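Side-chain contacts in uncharacterized protein (Staphylococcus aureus subsp. aureus Mu50, PDB 4QXZ), which is of unknown function but joins a beta-barrel core, resembling type VI secretion system proteins, to a pair of helices: residues Arg28-Ile31 / Arg37-Glu40; Ile39-Glu44 / Glu70-Tyr75; Thr56-Glu61 / Ala96-Thr101; Leu81-Val86 / His119-Arg124. One frame throughout, in Å; residues are numbered along the deposited sequence.

Interaction 1 of 4, residues Arg28-Ile31 / Arg37-Glu40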
loop_
_atom_site.group_PDB
_atom_site.type_symbol
_atom_site.label_atom_id
_atom_site.label_comp_id
_atom_site.label_asym_id
_atom_site.label_seq_id
_atom_site.Cartn_x
_atom_site.Cartn_y
_atom_site.Cartn_z
ATOM N N ARG A 28 -5.390 1.118 -10.134
ATOM C CA ARG A 28 -6.376 1.615 -11.103
ATOM C C ARG A 28 -7.586 2.206 -10.428
ATOM O O ARG A 28 -8.043 1.728 -9.378
ATOM C CB ARG A 28 -6.839 0.525 -12.064
ATOM C CG ARG A 28 -5.724 -0.051 -12.915
ATOM C CD ARG A 28 -6.235 -1.179 -13.773
ATOM N NE ARG A 28 -7.148 -0.715 -14.804
ATOM C CZ ARG A 28 -7.696 -1.512 -15.709
ATOM N NH1 ARG A 28 -7.437 -2.817 -15.704
ATOM N NH2 ARG A 28 -8.508 -1.004 -16.616
ATOM N N PHE A 29 -8.127 3.236 -11.062
ATOM C CA PHE A 29 -9.248 3.953 -10.494
ATOM C C PHE A 29 -10.269 4.212 -11.565
ATOM O O PHE A 29 -9.921 4.705 -12.631
ATOM C CB PHE A 29 -8.781 5.270 -9.907
ATOM C CG PHE A 29 -9.894 6.083 -9.324
ATOM C CD1 PHE A 29 -10.577 5.631 -8.200
ATOM C CD2 PHE A 29 -10.266 7.289 -9.892
ATOM C CE1 PHE A 29 -11.623 6.366 -7.663
ATOM C CE2 PHE A 29 -11.293 8.038 -9.353
ATOM C CZ PHE A 29 -11.976 7.582 -8.237
ATOM N N GLN A 30 -11.526 3.884 -11.291
ATOM C CA GLN A 30 -12.596 4.130 -12.247
ATOM C C GLN A 30 -13.840 4.642 -11.548
ATOM O O GLN A 30 -14.078 4.319 -10.369
ATOM C CB GLN A 30 -12.962 2.844 -12.970
ATOM C CG GLN A 30 -11.811 2.116 -13.640
ATOM C CD GLN A 30 -12.238 0.779 -14.220
ATOM O OE1 GLN A 30 -13.109 0.107 -13.670
ATOM N NE2 GLN A 30 -11.629 0.389 -15.343
ATOM N N ILE A 31 -14.646 5.408 -12.286
ATOM C CA ILE A 31 -15.956 5.878 -11.815
ATOM C C ILE A 31 -16.993 5.427 -12.819
ATOM O O ILE A 31 -16.796 5.558 -14.054
ATOM C CB ILE A 31 -16.020 7.402 -11.675
ATOM C CG1 ILE A 31 -14.866 7.888 -10.776
ATOM C CG2 ILE A 31 -17.375 7.839 -11.102
ATOM C CD1 ILE A 31 -15.053 9.272 -10.194
ATOM N N ARG A 37 -21.213 3.131 -17.591
ATOM C CA ARG A 37 -20.158 3.691 -18.372
ATOM C C ARG A 37 -19.045 4.092 -17.462
ATOM O O ARG A 37 -19.257 4.741 -16.473
ATOM C CB ARG A 37 -20.680 4.867 -19.178
ATOM C CG ARG A 37 -21.850 4.448 -20.052
ATOM C CD ARG A 37 -22.229 5.428 -21.151
ATOM N NE ARG A 37 -22.582 4.734 -22.395
ATOM C CZ ARG A 37 -21.732 4.063 -23.172
ATOM N NH1 ARG A 37 -20.455 3.957 -22.860
ATOM N NH2 ARG A 37 -22.165 3.489 -24.286
ATOM N N ILE A 38 -17.859 3.633 -17.812
ATOM C CA ILE A 38 -16.669 3.786 -16.999
ATOM C C ILE A 38 -15.925 5.012 -17.457
ATOM O O ILE A 38 -15.638 5.143 -18.636
ATOM C CB ILE A 38 -15.718 2.578 -17.155
ATOM C CG1 ILE A 38 -16.337 1.331 -16.527
ATOM C CG2 ILE A 38 -14.361 2.858 -16.502
ATOM C CD1 ILE A 38 -15.653 0.027 -16.893
ATOM N N ILE A 39 -15.595 5.896 -16.529
ATOM C CA ILE A 39 -14.476 6.806 -16.757
ATOM C C ILE A 39 -13.291 6.332 -15.894
ATOM O O ILE A 39 -13.410 6.237 -14.666
ATOM C CB ILE A 39 -14.829 8.273 -16.464
ATOM C CG1 ILE A 39 -15.956 8.743 -17.379
ATOM C CG2 ILE A 39 -13.623 9.174 -16.696
ATOM C CD1 ILE A 39 -16.449 10.145 -17.042
ATOM N N GLU A 40 -12.170 6.020 -16.553
ATOM C CA GLU A 40 -10.953 5.623 -15.871
ATOM C C GLU A 40 -9.984 6.794 -15.806
ATOM O O GLU A 40 -9.728 7.455 -16.806
ATOM C CB GLU A 40 -10.265 4.429 -16.578
ATOM C CG GLU A 40 -8.918 4.065 -15.930
ATOM C CD GLU A 40 -8.523 2.600 -16.029
ATOM O OE1 GLU A 40 -9.288 1.777 -16.568
ATOM O OE2 GLU A 40 -7.422 2.270 -15.546
HETATM O O HOH W 1 -6.730 3.922 -13.435
#
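Arg28 and Glu40 show how a surface ion pair can lie across two strands of a hairpin. The arginine meets the carboxylate side-on, with one nitrogen for each oxygen: NE of Arg28 donates to OE2 of Glu40 at 3.1 Å, and NH2 of Arg28 to OE1 of Glu40 at 2.9 Å. The two flat groups are nearly coplanar, and OE1 receives NH2 on its syn lone pair. A bend at chi3 (68°) brings the guanidinium alongside the carboxylate of Glu40, whose own CG stands opposite its backbone N (chi1 176°), beside the carbonyl carbon, and runs out extended. OE1 also accepts from NE2 of Gln30 at 3.0 Å; it lies in the amide plane of Gln30, while NE2 approaches from above the carboxylate plane, so three N-H groups fix the rotation of Glu40. A water held by the Phe29 N (2.8 Å) probably bridges to OE2 as well. CG2 of Ile38 packs against Gln30, 3.7 Å from its CD. Gln30 and Glu40 form a non-hydrogen-bonded antiparallel pair, whereas Ile31 and Ile39, on the other face, exchange two backbone bonds, Ile31 N to Ile39 O and Ile39 N to Ile31 O, each 2.8 Å. Strand 82-88 flanks strand 23-32 on its other edge, Phe29 packs against Leu60 and Ile62 of strand 57-65, and Arg37 and Ile38 lean on helix 142-155.

Interaction 2 of 4, residues Ile39-Glu44 / Glu70-Tyr75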
loop_
_atom_site.group_PDB
_atom_site.type_symbol
_atom_site.label_atom_id
_atom_site.label_comp_id
_atom_site.label_asym_id
_atom_site.label_seq_id
_atom_site.Cartn_x
_atom_site.Cartn_y
_atom_site.Cartn_z
ATOM N N ILE A 39 -15.595 5.896 -16.529
ATOM C CA ILE A 39 -14.476 6.806 -16.757
ATOM C C ILE A 39 -13.291 6.332 -15.894
ATOM O O ILE A 39 -13.410 6.237 -14.666
ATOM C CB ILE A 39 -14.829 8.273 -16.464
ATOM C CG1 ILE A 39 -15.956 8.743 -17.379
ATOM C CG2 ILE A 39 -13.623 9.174 -16.696
ATOM C CD1 ILE A 39 -16.449 10.145 -17.042
ATOM N N GLU A 40 -12.170 6.020 -16.553
ATOM C CA GLU A 40 -10.953 5.623 -15.871
ATOM C C GLU A 40 -9.984 6.794 -15.806
ATOM O O GLU A 40 -9.728 7.455 -16.806
ATOM C CB GLU A 40 -10.265 4.429 -16.578
ATOM C CG GLU A 40 -8.918 4.065 -15.930
ATOM C CD GLU A 40 -8.523 2.600 -16.029
ATOM O OE1 GLU A 40 -9.288 1.777 -16.568
ATOM O OE2 GLU A 40 -7.422 2.270 -15.546
ATOM N N TYR A 41 -9.411 7.031 -14.635
ATOM C CA TYR A 41 -8.403 8.082 -14.496
ATOM C C TYR A 41 -7.031 7.461 -14.287
ATOM O O TYR A 41 -6.865 6.572 -13.462
ATOM C CB TYR A 41 -8.763 9.018 -13.346
ATOM C CG TYR A 41 -10.103 9.679 -13.540
ATOM C CD1 TYR A 41 -11.272 9.052 -13.138
ATOM C CD2 TYR A 41 -10.207 10.923 -14.138
ATOM C CE1 TYR A 41 -12.504 9.649 -13.319
ATOM C CE2 TYR A 41 -11.439 11.529 -14.322
ATOM C CZ TYR A 41 -12.583 10.883 -13.912
ATOM O OH TYR A 41 -13.808 11.470 -14.089
ATOM N N GLU A 42 -6.059 7.939 -15.046
ATOM C CA GLU A 42 -4.689 7.449 -14.963
ATOM C C GLU A 42 -4.009 7.953 -13.670
ATOM O O GLU A 42 -3.887 9.167 -13.430
ATOM C CB GLU A 42 -3.906 7.876 -16.220
ATOM C CG GLU A 42 -2.407 7.565 -16.226
ATOM C CD GLU A 42 -2.076 6.081 -16.339
ATOM O OE1 GLU A 42 -3.012 5.252 -16.434
ATOM O OE2 GLU A 42 -0.868 5.747 -16.336
ATOM N N LEU A 43 -3.543 6.995 -12.869
ATOM C CA LEU A 43 -2.982 7.261 -11.562
ATOM C C LEU A 43 -1.515 7.632 -11.642
ATOM O O LEU A 43 -0.721 6.934 -12.283
ATOM C CB LEU A 43 -3.174 6.038 -10.653
ATOM C CG LEU A 43 -4.623 5.656 -10.280
ATOM C CD1 LEU A 43 -4.651 4.549 -9.250
ATOM C CD2 LEU A 43 -5.393 6.834 -9.727
ATOM N N GLU A 44 -1.167 8.748 -11.005
ATOM C CA GLU A 44 0.221 9.051 -10.678
ATOM C C GLU A 44 0.648 8.255 -9.447
ATOM O O GLU A 44 1.779 7.732 -9.371
ATOM C CB GLU A 44 0.388 10.539 -10.395
ATOM C CG GLU A 44 0.327 11.404 -11.642
ATOM C CD GLU A 44 1.573 11.286 -12.504
ATOM O OE1 GLU A 44 2.701 11.284 -11.946
ATOM O OE2 GLU A 44 1.418 11.199 -13.743
ATOM N N GLU A 70 -12.155 20.380 -12.103
ATOM C CA GLU A 70 -13.540 20.891 -12.009
ATOM C C GLU A 70 -14.523 19.772 -11.692
ATOM O O GLU A 70 -15.404 19.927 -10.839
ATOM C CB GLU A 70 -14.009 21.605 -13.289
ATOM C CG GLU A 70 -12.981 22.495 -13.974
ATOM C CD GLU A 70 -12.366 23.535 -13.058
ATOM O OE1 GLU A 70 -13.112 24.103 -12.226
ATOM O OE2 GLU A 70 -11.140 23.784 -13.187
ATOM N N THR A 71 -14.376 18.650 -12.391
ATOM C CA THR A 71 -15.247 17.499 -12.161
ATOM C C THR A 71 -15.259 17.194 -10.654
ATOM O O THR A 71 -16.320 17.180 -10.025
ATOM C CB THR A 71 -14.824 16.263 -13.015
ATOM O OG1 THR A 71 -14.907 16.586 -14.407
ATOM C CG2 THR A 71 -15.737 15.072 -12.777
ATOM N N PHE A 72 -14.075 17.022 -10.070
ATOM C CA PHE A 72 -13.979 16.589 -8.677
ATOM C C PHE A 72 -14.337 17.668 -7.668
ATOM O O PHE A 72 -14.814 17.356 -6.564
ATOM C CB PHE A 72 -12.601 15.989 -8.390
ATOM C CG PHE A 72 -12.419 14.628 -8.997
ATOM C CD1 PHE A 72 -11.870 14.480 -10.247
ATOM C CD2 PHE A 72 -12.865 13.504 -8.331
ATOM C CE1 PHE A 72 -11.726 13.235 -10.819
ATOM C CE2 PHE A 72 -12.731 12.254 -8.892
ATOM C CZ PHE A 72 -12.160 12.118 -10.145
ATOM N N LYS A 73 -14.116 18.926 -8.049
ATOM C CA LYS A 73 -14.535 20.060 -7.238
ATOM C C LYS A 73 -16.052 20.071 -7.174
ATOM O O LYS A 73 -16.621 20.238 -6.101
ATOM C CB LYS A 73 -13.998 21.382 -7.809
ATOM C CG LYS A 73 -14.177 22.597 -6.904
ATOM C CD LYS A 73 -13.386 22.455 -5.609
ATOM C CE LYS A 73 -13.462 23.695 -4.731
ATOM N NZ LYS A 73 -14.846 23.919 -4.236
ATOM N N GLU A 74 -16.707 19.859 -8.313
ATOM C CA GLU A 74 -18.172 19.776 -8.326
ATOM C C GLU A 74 -18.708 18.550 -7.571
ATOM O O GLU A 74 -19.797 18.630 -7.005
ATOM C CB GLU A 74 -18.736 19.790 -9.751
ATOM C CG GLU A 74 -20.267 19.809 -9.779
ATOM C CD GLU A 74 -20.863 19.875 -11.178
ATOM O OE1 GLU A 74 -20.212 19.386 -12.135
ATOM O OE2 GLU A 74 -21.995 20.407 -11.312
ATOM N N TYR A 75 -17.981 17.426 -7.586
ATOM C CA TYR A 75 -18.384 16.252 -6.796
ATOM C C TYR A 75 -18.340 16.552 -5.310
ATOM O O TYR A 75 -19.215 16.130 -4.549
ATOM C CB TYR A 75 -17.490 15.026 -7.080
ATOM C CG TYR A 75 -17.694 14.371 -8.435
ATOM C CD1 TYR A 75 -18.943 14.385 -9.060
ATOM C CD2 TYR A 75 -16.648 13.724 -9.082
ATOM C CE1 TYR A 75 -19.146 13.785 -10.280
ATOM C CE2 TYR A 75 -16.848 13.104 -10.302
ATOM C CZ TYR A 75 -18.105 13.149 -10.892
ATOM O OH TYR A 75 -18.352 12.577 -12.111
#
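The short helix 69-77 is joined to the strands of the barrel core by a T-shaped aromatic pair, in which Phe72 of the helix presents its edge to the face of Tyr41. The ring centroids of Tyr41 and Phe72 lie 5.3 Å apart, with their planes turned by 66°. Two adjacent carbons of the phenylalanine do the touching: CE1 sits 3.9 Å from CE2 of Tyr41, and CZ sits 4.0 Å from CE1 of Tyr41. CZ stands over the tyrosine ring, off-centre toward the rim, so rim hydrogens of Phe72 probably face the electron-rich surface of Tyr41. The side chains reach each other from opposite directions; Phe72, with CG opposite its carbonyl carbon (chi1 -73°), leaves the helix to one side and its ring end reaches Tyr41. Thr71 adds a looser contact, its CG2 lying 4.3 Å from OH of Tyr41. Both rings are buried. Phe72 continues onto Ile31, Ile64, Ile114 and Phe116 of three strands, while Tyr41 also makes an edge-to-face pair with His68. A helix that follows strand 57-65 in the chain, precedes strand 82-88 and packs an aromatic ring on several strands suits a barrel core partly closed by a connecting helix.

Interaction 3 of 4, residues Thr56-Glu61 / Ala96-Thr101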
loop_
_atom_site.group_PDB
_atom_site.type_symbol
_atom_site.label_atom_id
_atom_site.label_comp_id
_atom_site.label_asym_id
_atom_site.label_seq_id
_atom_site.Cartn_x
_atom_site.Cartn_y
_atom_site.Cartn_z
ATOM N N THR A 56 -15.001 3.584 10.256
ATOM C CA THR A 56 -14.951 4.728 9.395
ATOM C C THR A 56 -14.847 4.385 7.908
ATOM O O THR A 56 -14.991 5.230 7.060
ATOM C CB THR A 56 -13.883 5.676 9.926
ATOM O OG1 THR A 56 -14.261 6.069 11.237
ATOM C CG2 THR A 56 -13.724 6.843 9.055
ATOM N N GLY A 57 -14.673 3.113 7.619
ATOM C CA GLY A 57 -14.689 2.595 6.269
ATOM C C GLY A 57 -13.279 2.491 5.721
ATOM O O GLY A 57 -12.407 1.869 6.336
ATOM N N TRP A 58 -13.065 3.076 4.546
ATOM C CA TRP A 58 -11.753 3.065 3.916
ATOM C C TRP A 58 -11.425 4.458 3.410
ATOM O O TRP A 58 -12.327 5.251 3.138
ATOM C CB TRP A 58 -11.718 2.104 2.731
ATOM C CG TRP A 58 -12.084 0.709 3.017
ATOM C CD1 TRP A 58 -13.275 0.252 3.461
ATOM C CD2 TRP A 58 -11.253 -0.444 2.824
ATOM N NE1 TRP A 58 -13.240 -1.119 3.586
ATOM C CE2 TRP A 58 -12.010 -1.572 3.203
ATOM C CE3 TRP A 58 -9.932 -0.631 2.381
ATOM C CZ2 TRP A 58 -11.500 -2.876 3.144
ATOM C CZ3 TRP A 58 -9.422 -1.929 2.312
ATOM C CH2 TRP A 58 -10.209 -3.036 2.692
ATOM N N LEU A 59 -10.133 4.745 3.275
ATOM C CA LEU A 59 -9.677 6.051 2.816
ATOM C C LEU A 59 -8.831 5.839 1.588
ATOM O O LEU A 59 -7.870 5.077 1.639
ATOM C CB LEU A 59 -8.854 6.735 3.903
ATOM C CG LEU A 59 -8.876 8.266 3.942
ATOM C CD1 LEU A 59 -10.297 8.817 4.036
ATOM C CD2 LEU A 59 -8.044 8.748 5.124
ATOM N N LEU A 60 -9.212 6.479 0.484
ATOM C CA LEU A 60 -8.481 6.353 -0.777
ATOM C C LEU A 60 -7.840 7.690 -1.055
ATOM O O LEU A 60 -8.523 8.716 -1.031
ATOM C CB LEU A 60 -9.415 5.969 -1.932
ATOM C CG LEU A 60 -8.863 6.051 -3.383
ATOM C CD1 LEU A 60 -7.809 4.987 -3.611
ATOM C CD2 LEU A 60 -9.956 5.943 -4.447
ATOM N N GLU A 61 -6.529 7.676 -1.285
ATOM C CA GLU A 61 -5.800 8.873 -1.714
ATOM C C GLU A 61 -5.148 8.589 -3.053
ATOM O O GLU A 61 -4.413 7.605 -3.187
ATOM C CB GLU A 61 -4.741 9.284 -0.693
ATOM C CG GLU A 61 -4.182 10.692 -0.941
ATOM C CD GLU A 61 -3.251 11.210 0.165
ATOM O OE1 GLU A 61 -3.536 10.980 1.355
ATOM O OE2 GLU A 61 -2.231 11.870 -0.161
ATOM N N ALA A 96 -12.159 -3.946 -6.462
ATOM C CA ALA A 96 -13.051 -3.862 -5.327
ATOM C C ALA A 96 -14.094 -2.761 -5.587
ATOM O O ALA A 96 -13.861 -1.817 -6.337
ATOM C CB ALA A 96 -12.272 -3.576 -4.053
ATOM N N LEU A 97 -15.250 -2.897 -4.958
ATOM C CA LEU A 97 -16.373 -2.026 -5.238
ATOM C C LEU A 97 -16.595 -1.131 -4.025
ATOM O O LEU A 97 -16.703 -1.636 -2.917
ATOM C CB LEU A 97 -17.614 -2.861 -5.525
ATOM C CG LEU A 97 -17.424 -4.120 -6.395
ATOM C CD1 LEU A 97 -18.752 -4.835 -6.567
ATOM C CD2 LEU A 97 -16.844 -3.785 -7.755
ATOM N N PHE A 98 -16.630 0.189 -4.231
ATOM C CA PHE A 98 -16.925 1.129 -3.154
ATOM C C PHE A 98 -17.961 2.163 -3.547
ATOM O O PHE A 98 -18.129 2.507 -4.719
ATOM C CB PHE A 98 -15.689 1.904 -2.730
ATOM C CG PHE A 98 -14.561 1.054 -2.260
ATOM C CD1 PHE A 98 -13.692 0.477 -3.168
ATOM C CD2 PHE A 98 -14.341 0.868 -0.912
ATOM C CE1 PHE A 98 -12.645 -0.303 -2.741
ATOM C CE2 PHE A 98 -13.289 0.099 -0.475
ATOM C CZ PHE A 98 -12.436 -0.485 -1.388
ATOM N N GLU A 99 -18.632 2.678 -2.529
ATOM C CA GLU A 99 -19.467 3.851 -2.668
ATOM C C GLU A 99 -18.735 4.937 -1.900
ATOM O O GLU A 99 -18.397 4.739 -0.721
ATOM C CB GLU A 99 -20.865 3.603 -2.086
ATOM C CG GLU A 99 -21.833 4.775 -2.260
ATOM C CD GLU A 99 -23.249 4.499 -1.716
ATOM O OE1 GLU A 99 -23.442 3.385 -1.167
ATOM O OE2 GLU A 99 -24.166 5.371 -1.828
ATOM N N SER A 100 -18.491 6.079 -2.548
ATOM C CA SER A 100 -17.699 7.122 -1.909
ATOM C C SER A 100 -18.092 8.561 -2.219
ATOM O O SER A 100 -18.855 8.846 -3.168
ATOM C CB SER A 100 -16.214 6.921 -2.263
ATOM O OG SER A 100 -15.974 7.198 -3.619
ATOM N N THR A 101 -17.533 9.459 -1.399
ATOM C CA THR A 101 -17.627 10.912 -1.595
ATOM C C THR A 101 -16.245 11.548 -1.500
ATOM O O THR A 101 -15.365 11.059 -0.764
ATOM C CB THR A 101 -18.514 11.563 -0.520
ATOM O OG1 THR A 101 -18.052 11.149 0.763
ATOM C CG2 THR A 101 -19.972 11.130 -0.665
#
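Strand 96-107 sends one ring, that of Phe98, across to the indole of Trp58, and following the strand from its start shows how the backbone delivers it. Ala96 is tied by its backbone to Val86, and Leu97 packs on Arg85, so the strand is already fixed to strand 82-88 before the aromatic residue is reached. Phe98, whose backbone pairs with that of Ile84, points its side chain from the backbone toward Thr56-Glu61. With CG opposite its carbonyl carbon (chi1 -59°), the ring reaches Trp58 by a single corner: CE2 of Phe98 lies 3.7 Å from CG of Trp58 and 3.9 Å from CD2 of Trp58, over the five-membered ring but displaced toward its rim. The planes make 73°, and the centroids of the Phe98 ring and the five-membered Trp58 ring are 5.2 Å apart, a T-shaped stack in which phenylalanine supplies the edge and tryptophan the face. Trp58 turns that face toward its partner with a similar first torsion (chi1 -57°).

The two strands are not neighbours in the sheet. Strand 111-121 lies between them and bonds to both, and the CA atoms of Trp58 and Phe98 are 9.0 Å apart; the curl of a barrel wall lets side chains meet over the intervening strand. Ile48, Ile84, Val86, Cys118 and Ile120 also touch the buried Phe98, and Phe24 touches Trp58. Beyond Phe98, Ser100 follows on Ile84 and Cys118, with its backbone bonded to Leu82.

Interaction 4 of 4, residues Leu81-Val86 / His119-Arg124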
loop_
_atom_site.group_PDB
_atom_site.type_symbol
_atom_site.label_atom_id
_atom_site.label_comp_id
_atom_site.label_asym_id
_atom_site.label_seq_id
_atom_site.Cartn_x
_atom_site.Cartn_y
_atom_site.Cartn_z
ATOM N N LEU A 81 -22.505 11.129 -4.470
ATOM C CA LEU A 81 -22.231 9.725 -4.165
ATOM C C LEU A 81 -21.660 9.074 -5.412
ATOM O O LEU A 81 -22.298 9.084 -6.467
ATOM C CB LEU A 81 -23.500 9.003 -3.718
ATOM C CG LEU A 81 -24.058 9.538 -2.393
ATOM C CD1 LEU A 81 -25.401 8.921 -2.019
ATOM C CD2 LEU A 81 -23.042 9.308 -1.278
ATOM N N LEU A 82 -20.450 8.538 -5.294
ATOM C CA LEU A 82 -19.712 8.027 -6.456
ATOM C C LEU A 82 -19.540 6.521 -6.357
ATOM O O LEU A 82 -19.157 6.014 -5.312
ATOM C CB LEU A 82 -18.334 8.694 -6.554
ATOM C CG LEU A 82 -18.325 10.211 -6.734
ATOM C CD1 LEU A 82 -16.920 10.760 -6.571
ATOM C CD2 LEU A 82 -18.873 10.588 -8.094
ATOM N N ASP A 83 -19.852 5.819 -7.441
ATOM C CA ASP A 83 -19.713 4.375 -7.520
ATOM C C ASP A 83 -18.363 4.084 -8.189
ATOM O O ASP A 83 -18.177 4.274 -9.405
ATOM C CB ASP A 83 -20.869 3.777 -8.327
ATOM C CG ASP A 83 -21.026 2.259 -8.144
ATOM O OD1 ASP A 83 -20.581 1.684 -7.115
ATOM O OD2 ASP A 83 -21.639 1.626 -9.038
ATOM N N ILE A 84 -17.418 3.628 -7.388
ATOM C CA ILE A 84 -16.043 3.513 -7.863
ATOM C C ILE A 84 -15.521 2.085 -7.839
ATOM O O ILE A 84 -16.023 1.226 -7.095
ATOM C CB ILE A 84 -15.078 4.421 -7.078
ATOM C CG1 ILE A 84 -14.882 3.939 -5.645
ATOM C CG2 ILE A 84 -15.574 5.851 -7.081
ATOM C CD1 ILE A 84 -13.795 4.699 -4.887
ATOM N N ARG A 85 -14.532 1.858 -8.698
ATOM C CA ARG A 85 -13.839 0.592 -8.811
ATOM C C ARG A 85 -12.373 0.866 -8.527
ATOM O O ARG A 85 -11.786 1.777 -9.105
ATOM C CB ARG A 85 -13.971 0.041 -10.221
ATOM C CG ARG A 85 -15.388 -0.064 -10.715
ATOM C CD ARG A 85 -16.165 -1.144 -9.975
ATOM N NE ARG A 85 -17.585 -1.067 -10.289
ATOM C CZ ARG A 85 -18.501 -0.400 -9.591
ATOM N NH1 ARG A 85 -18.190 0.281 -8.491
ATOM N NH2 ARG A 85 -19.755 -0.412 -10.015
ATOM N N VAL A 86 -11.791 0.082 -7.628
ATOM C CA VAL A 86 -10.380 0.240 -7.254
ATOM C C VAL A 86 -9.664 -1.118 -7.392
ATOM O O VAL A 86 -10.080 -2.116 -6.781
ATOM C CB VAL A 86 -10.243 0.763 -5.808
ATOM C CG1 VAL A 86 -8.793 1.116 -5.506
ATOM C CG2 VAL A 86 -11.163 1.954 -5.567
ATOM N N HIS A 119 -16.800 3.299 1.432
ATOM C CA HIS A 119 -17.440 2.190 2.129
ATOM C C HIS A 119 -17.536 1.027 1.147
ATOM O O HIS A 119 -18.104 1.165 0.069
ATOM C CB HIS A 119 -18.840 2.606 2.613
ATOM C CG HIS A 119 -18.873 3.965 3.256
ATOM N ND1 HIS A 119 -18.148 4.266 4.394
ATOM C CD2 HIS A 119 -19.524 5.104 2.913
ATOM C CE1 HIS A 119 -18.354 5.529 4.723
ATOM N NE2 HIS A 119 -19.187 6.059 3.844
ATOM N N ILE A 120 -16.974 -0.110 1.511
ATOM C CA ILE A 120 -16.873 -1.227 0.580
ATOM C C ILE A 120 -18.215 -1.920 0.406
ATOM O O ILE A 120 -19.073 -1.840 1.283
ATOM C CB ILE A 120 -15.826 -2.252 1.059
ATOM C CG1 ILE A 120 -15.197 -2.964 -0.135
ATOM C CG2 ILE A 120 -16.434 -3.258 2.050
ATOM C CD1 ILE A 120 -14.022 -3.836 0.255
ATOM N N TYR A 121 -18.409 -2.587 -0.730
ATOM C CA TYR A 121 -19.597 -3.436 -0.898
ATOM C C TYR A 121 -19.354 -4.646 -1.808
ATOM O O TYR A 121 -18.369 -4.697 -2.549
ATOM C CB TYR A 121 -20.832 -2.618 -1.320
ATOM C CG TYR A 121 -20.868 -2.147 -2.747
ATOM C CD1 TYR A 121 -21.391 -2.946 -3.764
ATOM C CD2 TYR A 121 -20.435 -0.868 -3.081
ATOM C CE1 TYR A 121 -21.436 -2.493 -5.092
ATOM C CE2 TYR A 121 -20.468 -0.406 -4.392
ATOM C CZ TYR A 121 -20.973 -1.212 -5.405
ATOM O OH TYR A 121 -20.982 -0.717 -6.719
ATOM N N THR A 122 -20.234 -5.639 -1.693
ATOM C CA THR A 122 -20.141 -6.851 -2.483
ATOM C C THR A 122 -21.275 -6.843 -3.445
ATOM O O THR A 122 -22.372 -6.392 -3.123
ATOM C CB THR A 122 -20.323 -8.122 -1.651
ATOM O OG1 THR A 122 -19.670 -7.973 -0.396
ATOM C CG2 THR A 122 -19.737 -9.326 -2.379
ATOM N N LEU A 123 -21.019 -7.367 -4.633
ATOM C CA LEU A 123 -22.061 -7.429 -5.621
ATOM C C LEU A 123 -23.153 -8.327 -5.113
ATOM O O LEU A 123 -22.889 -9.425 -4.623
ATOM C CB LEU A 123 -21.533 -7.983 -6.939
ATOM C CG LEU A 123 -22.476 -7.712 -8.118
ATOM C CD1 LEU A 123 -22.630 -6.210 -8.352
ATOM C CD2 LEU A 123 -21.942 -8.447 -9.350
ATOM N N ARG A 124 -24.381 -7.860 -5.219
ATOM C CA ARG A 124 -25.513 -8.666 -4.816
ATOM C C ARG A 124 -25.617 -9.965 -5.600
ATOM O O ARG A 124 -25.118 -10.080 -6.718
ATOM C CB ARG A 124 -26.795 -7.881 -5.014
ATOM C CG ARG A 124 -27.011 -7.427 -6.445
ATOM C CD ARG A 124 -27.820 -6.143 -6.480
ATOM N NE ARG A 124 -29.245 -6.384 -6.673
ATOM C CZ ARG A 124 -30.170 -5.423 -6.667
ATOM N NH1 ARG A 124 -29.833 -4.149 -6.456
ATOM N NH2 ARG A 124 -31.448 -5.737 -6.866
#
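Tyr121 brings its phenol end against the carboxylate of Asp83, OH donating to OD1 of Asp83 at 2.5 Å, a length so short that its exact value is doubtful. OD1 lies at the edge of the tyrosine ring, near its plane, and the carboxylate is turned only 22° from that plane. The ring gets there from the position between backbone N and carbonyl carbon (chi1 75°). Arg85, two residues after Asp83 on the same strand, grips it end-on: NH1 to OD1 of Asp83 at 3.1 Å and NH2 to OD2 of Asp83 at 2.9 Å. Both nitrogens come from above the carboxylate plane, and the guanidinium stands almost upright to the Tyr121 ring, at 87°. OD1 thus accepts from both, and the nearby positive charge would probably favour the ionised carboxylate. OD2 has a further donor in the backbone N of Lys158, whose side chain makes a cation-pi contact with Tyr121, while NH2 of Arg85 also donates to O of Ser155. Strands 82-88 and 111-121 each pair with strand 96-107 between them. A bidentate Asp-Arg salt bridge, joined by a tyrosine hydroxyl, sits on a barrel wall where the core meets the end of helix 142-155 and the chain after it.

Overall arrangement
All four contacts reach one curled antiparallel sheet, interaction 2 adding helix 69-77 to it. Interactions 1 and 2 have Ile39 and Glu40 in common, their centres about 9 Å apart, and Tyr41 N lies 3.1 Å from Phe29 O, probably a hydrogen bond. Interaction 1 meets interaction 4 where strand 23-32 runs beside strand 82-88: Gln30 O lies 3.0 Å from Arg85 N. Interactions 3 and 4 are the closest pair, about 8 Å between centres, probably joined by a hydrogen bond from Leu82 N to Ser100 O, 2.7 Å. Phe29 links interaction 1 to interaction 3 through Leu60. Interactions 2 and 3 do not touch, their nearest atoms being about 6 Å apart, but interaction 2 meets interaction 4 at Tyr75 CZ and Leu82 CD2, 3.9 Å.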